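Local coordinates for protein AGR_L_2016p (Agrobacterium tumefaciens, PDB 2GVH) that probably hydrolyses the thioester bond of acyl-CoA molecules, as a thioesterase built from two hotdog-type repeats in one chain, at residues V112-I116 with I117-Q121; N41-G44 with T45-G49. All coordinates share one frame; numbering follows the deposited sequence.

Interaction 1 (V112-I116 with I117-Q121); sequences VAETI and IGRQQ
Thr-115 and Gln-120 close a short hairpin loop, where strand 104-115 runs out and the chain doubles back toward strand 121-133. Backbone pairing sets the frame: Thr-115 N donates to Gln-120 O over 2.9 Å, and Glu-114 faces Gln-121 in an antiparallel non-hydrogen-bonded pair. A weak bond from Arg-119 N to Thr-115 O adds to it inside the loop, and CA-H...O contacts, such as Gln-121 CA to Ala-113 O, fill in between the strands.

The hydroxyl of Thr-115 binds the loop's main chain. With chi1 at 54°, OG1 sits between its own backbone N and carbonyl carbon and faces into the turn. There Thr-115 OG1 gives its proton to Ile-117 O at 2.7 Å, coming in above that carbonyl's plane, and takes an almost straight bond (179°) from Gln-120 N at 2.9 Å. One atom thus ties down two backbone groups.

Charge supplies the third element. Glu-114 OE1 accepts from Arg-119 NE at 2.7 Å; the oxygen is met nearly along its C-O axis and lies in the guanidinium plane, with carboxylate and guanidinium almost coplanar.

At Gly-118 (phi 98°) a beta carbon would press against the carbonyl O of Ile-117, which calls for glycine. All this belongs to a beta hairpin, the connection between adjacent antiparallel strands of the first hotdog sheet.

Interaction 2 (N41-G44 with T45-G49); sequences NHHG and TLFGG
Thr-45 reaches back to Asn-41 and His-42 in the last turn of helix 40-46, the short helix that precedes the long helix 49-67 of the hotdog fold. Thr-45 OG1 lies 2.8 Å from Asn-41 O and 3.1 Å from His-42 O, two carbonyls that compete for a single hydroxyl proton. A chi1 of 53° folds the hydroxyl back over the helix toward these carbonyls of the preceding turn. Thr-45 N makes only weak bonds to the same two oxygens.

The stronger backbone bonds come next along the helix. Leu-46 N donates to His-42 O at 2.7 Å, and Phe-47 N to His-43 O at 2.9 Å with an N-H...O angle of 164°. His-42 O therefore serves Leu-46 N well and Thr-45 N weakly, with the Thr-45 hydroxyl also close by. Phe-47 is the first residue to leave helical geometry, and Gly-48 takes the N-cap position of the following helix.

Both imidazoles have polar partners beyond the turn: His-42 NE2 is weakly bonded to Asp-33 and His-43 NE2 weakly to Ala-85 O. Leu-46 CD1 also comes to 3.5 Å from His-42 NE2. Nearby, Thr-45 packs on Phe-36 of the second subunit. The edge of Phe-47 is turned to the face of the His-43 imidazole, centroids 4.7 Å apart and planes at 51°, with Phe-47 CD2 standing 3.5 Å above the centre of the His-43 ring.

Overall arrangement
Both are local contacts in the N-terminal half of the chain, each made by one unbroken run of residues, and their centres lie about 16 Å apart. Interaction 1 joins two neighbouring strands of the sheet at a hairpin with five exposed residues, where most of the loop and its ion pair lie toward the surface. Interaction 2 has none exposed and buries Leu-46, Phe-47 and Gly-48; it holds the last turn of helix 40-46 and its exit, just before helix 49-67, and turns Leu-46 and Phe-47 onto strand 104-115. A threonine hydroxyl works on main-chain groups in each, yet the first adds charge pairing while the second adds aromatic packing. They meet directly at Ala-113 CB and Phe-47 CE1, 4.0 Å apart.

Interaction 1 (V112-I116 with I117-Q121)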
loop_
_atom_site.group_PDB
_atom_site.type_symbol
_atom_site.label_atom_id
_atom_site.label_comp_id
_atom_site.label_asym_id
_atom_site.label_seq_id
_atom_site.Cartn_x
_atom_site.Cartn_y
_atom_site.Cartn_z
ATOM N N VAL B 112 13.887 16.883 6.188
ATOM C CA VAL B 112 15.217 16.994 5.673
ATOM C C VAL B 112 15.627 15.804 4.796
ATOM O O VAL B 112 15.586 14.661 5.202
ATOM C CB VAL B 112 16.205 17.125 6.813
ATOM C CG1 VAL B 112 17.620 17.114 6.250
ATOM C CG2 VAL B 112 15.916 18.416 7.624
ATOM N N ALA B 113 16.061 16.088 3.593
ATOM C CA ALA B 113 16.500 15.038 2.723
ATOM C C ALA B 113 18.004 15.085 2.629
ATOM O O ALA B 113 18.567 16.149 2.387
ATOM C CB ALA B 113 15.866 15.213 1.358
ATOM N N GLU B 114 18.657 13.942 2.830
ATOM C CA GLU B 114 20.102 13.826 2.665
ATOM C C GLU B 114 20.408 12.788 1.600
ATOM O O GLU B 114 19.801 11.727 1.624
ATOM C CB GLU B 114 20.736 13.417 3.986
ATOM C CG GLU B 114 20.850 14.541 4.969
ATOM C CD GLU B 114 21.360 14.119 6.346
ATOM O OE1 GLU B 114 22.191 13.178 6.451
ATOM O OE2 GLU B 114 20.924 14.754 7.337
ATOM N N THR B 115 21.338 13.061 0.680
ATOM C CA THR B 115 21.659 12.075 -0.339
ATOM C C THR B 115 22.120 10.812 0.349
ATOM O O THR B 115 22.735 10.872 1.411
ATOM C CB THR B 115 22.777 12.497 -1.332
ATOM O OG1 THR B 115 23.939 12.892 -0.615
ATOM C CG2 THR B 115 22.341 13.602 -2.221
ATOM N N ILE B 116 21.817 9.675 -0.264
ATOM C CA ILE B 116 22.283 8.401 0.213
ATOM C C ILE B 116 23.775 8.357 -0.020
ATOM O O ILE B 116 24.516 7.979 0.875
ATOM C CB ILE B 116 21.570 7.229 -0.514
ATOM C CG1 ILE B 116 20.102 7.193 -0.112
ATOM C CG2 ILE B 116 22.254 5.902 -0.214
ATOM C CD1 ILE B 116 19.247 6.400 -0.997
ATOM N N ILE B 117 24.200 8.731 -1.237
ATOM C CA ILE B 117 25.610 8.794 -1.575
ATOM C C ILE B 117 26.107 10.185 -1.217
ATOM O O ILE B 117 25.677 11.164 -1.820
ATOM C CB ILE B 117 25.889 8.498 -3.090
ATOM C CG1 ILE B 117 25.402 7.104 -3.482
ATOM C CG2 ILE B 117 27.382 8.644 -3.398
ATOM C CD1 ILE B 117 24.980 7.024 -4.917
ATOM N N GLY B 118 26.997 10.275 -0.230
ATOM C CA GLY B 118 27.572 11.546 0.177
ATOM C C GLY B 118 26.945 12.235 1.381
ATOM O O GLY B 118 27.590 13.053 2.019
ATOM N N ARG B 119 25.682 11.937 1.694
ATOM C CA ARG B 119 24.993 12.588 2.859
ATOM C C ARG B 119 24.958 14.127 2.788
ATOM O O ARG B 119 25.275 14.835 3.755
ATOM C CB ARG B 119 25.609 12.137 4.200
ATOM C CG ARG B 119 24.660 11.421 5.110
ATOM C CD ARG B 119 25.201 11.362 6.548
ATOM N NE ARG B 119 24.165 11.734 7.505
ATOM C CZ ARG B 119 24.217 11.491 8.808
ATOM N NH1 ARG B 119 25.278 10.871 9.342
ATOM N NH2 ARG B 119 23.202 11.877 9.587
ATOM N N GLN B 120 24.586 14.655 1.632
ATOM C CA GLN B 120 24.480 16.090 1.481
ATOM C C GLN B 120 23.037 16.474 1.705
ATOM O O GLN B 120 22.128 15.843 1.142
ATOM C CB GLN B 120 24.864 16.508 0.085
ATOM C CG GLN B 120 26.122 15.863 -0.469
ATOM C CD GLN B 120 26.187 16.016 -1.977
ATOM O OE1 GLN B 120 25.151 16.217 -2.622
ATOM N NE2 GLN B 120 27.373 15.870 -2.550
ATOM N N GLN B 121 22.810 17.512 2.506
ATOM C CA GLN B 121 21.463 17.975 2.739
ATOM C C GLN B 121 20.935 18.734 1.517
ATOM O O GLN B 121 21.516 19.733 1.102
ATOM C CB GLN B 121 21.402 18.874 3.934
ATOM C CG GLN B 121 22.292 18.524 5.073
ATOM C CD GLN B 121 22.189 19.620 6.107
ATOM O OE1 GLN B 121 22.930 20.618 6.055
ATOM N NE2 GLN B 121 21.208 19.497 7.002
#

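Interaction 2 (N41-G44 with T45-G49)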
loop_
_atom_site.group_PDB
_atom_site.type_symbol
_atom_site.label_atom_id
_atom_site.label_comp_id
_atom_site.label_asym_id
_atom_site.label_seq_id
_atom_site.Cartn_x
_atom_site.Cartn_y
_atom_site.Cartn_z
ATOM N N ASN B 41 8.802 7.466 -9.235
ATOM C CA ASN B 41 7.446 7.519 -8.661
ATOM C C ASN B 41 7.454 7.983 -7.199
ATOM O O ASN B 41 6.740 8.924 -6.819
ATOM C CB ASN B 41 6.746 6.150 -8.787
ATOM C CG ASN B 41 5.312 6.171 -8.256
ATOM O OD1 ASN B 41 4.523 7.066 -8.593
ATOM N ND2 ASN B 41 4.974 5.184 -7.418
ATOM N N HIS B 42 8.278 7.327 -6.393
ATOM C CA HIS B 42 8.451 7.737 -5.017
ATOM C C HIS B 42 9.023 9.166 -4.927
ATOM O O HIS B 42 8.551 10.018 -4.141
ATOM C CB HIS B 42 9.324 6.731 -4.268
ATOM C CG HIS B 42 9.156 6.781 -2.784
ATOM N ND1 HIS B 42 10.104 6.290 -1.914
ATOM C CD2 HIS B 42 8.155 7.272 -2.015
ATOM C CE1 HIS B 42 9.689 6.465 -0.671
ATOM N NE2 HIS B 42 8.508 7.055 -0.704
ATOM N N HIS B 43 10.023 9.437 -5.757
ATOM C CA HIS B 43 10.617 10.762 -5.780
ATOM C C HIS B 43 9.521 11.789 -6.034
ATOM O O HIS B 43 9.323 12.704 -5.235
ATOM C CB HIS B 43 11.709 10.849 -6.851
ATOM C CG HIS B 43 12.588 12.053 -6.708
ATOM N ND1 HIS B 43 12.203 13.311 -7.129
ATOM C CD2 HIS B 43 13.827 12.196 -6.184
ATOM C CE1 HIS B 43 13.166 14.176 -6.876
ATOM N NE2 HIS B 43 14.163 13.524 -6.302
ATOM N N GLY B 44 8.783 11.571 -7.121
ATOM C CA GLY B 44 7.760 12.498 -7.595
ATOM C C GLY B 44 6.596 12.696 -6.643
ATOM O O GLY B 44 5.912 13.713 -6.712
ATOM N N THR B 45 6.365 11.714 -5.767
ATOM C CA THR B 45 5.275 11.786 -4.807
ATOM C C THR B 45 5.749 12.265 -3.455
ATOM O O THR B 45 5.044 13.006 -2.775
ATOM C CB THR B 45 4.558 10.431 -4.611
ATOM O OG1 THR B 45 5.513 9.405 -4.296
ATOM C CG2 THR B 45 3.753 10.065 -5.844
ATOM N N LEU B 46 6.941 11.835 -3.067
ATOM C CA LEU B 46 7.492 12.229 -1.785
ATOM C C LEU B 46 7.919 13.692 -1.779
ATOM O O LEU B 46 7.697 14.394 -0.807
ATOM C CB LEU B 46 8.650 11.324 -1.402
ATOM C CG LEU B 46 9.023 11.485 0.063
ATOM C CD1 LEU B 46 9.055 10.165 0.750
ATOM C CD2 LEU B 46 10.353 12.160 0.137
ATOM N N PHE B 47 8.546 14.158 -2.850
ATOM C CA PHE B 47 8.781 15.585 -2.994
ATOM C C PHE B 47 7.569 16.119 -3.731
ATOM O O PHE B 47 7.603 16.488 -4.922
ATOM C CB PHE B 47 10.087 15.828 -3.723
ATOM C CG PHE B 47 11.274 15.250 -3.019
ATOM C CD1 PHE B 47 11.764 15.844 -1.872
ATOM C CD2 PHE B 47 11.903 14.103 -3.508
ATOM C CE1 PHE B 47 12.850 15.322 -1.215
ATOM C CE2 PHE B 47 13.005 13.578 -2.873
ATOM C CZ PHE B 47 13.476 14.192 -1.710
ATOM N N GLY B 48 6.469 16.109 -2.994
ATOM C CA GLY B 48 5.124 16.264 -3.542
ATOM C C GLY B 48 4.207 15.929 -2.391
ATOM O O GLY B 48 4.582 16.093 -1.202
ATOM N N GLY B 49 3.028 15.426 -2.737
ATOM C CA GLY B 49 1.932 15.262 -1.785
ATOM C C GLY B 49 2.231 14.270 -0.682
ATOM O O GLY B 49 1.845 14.473 0.475
#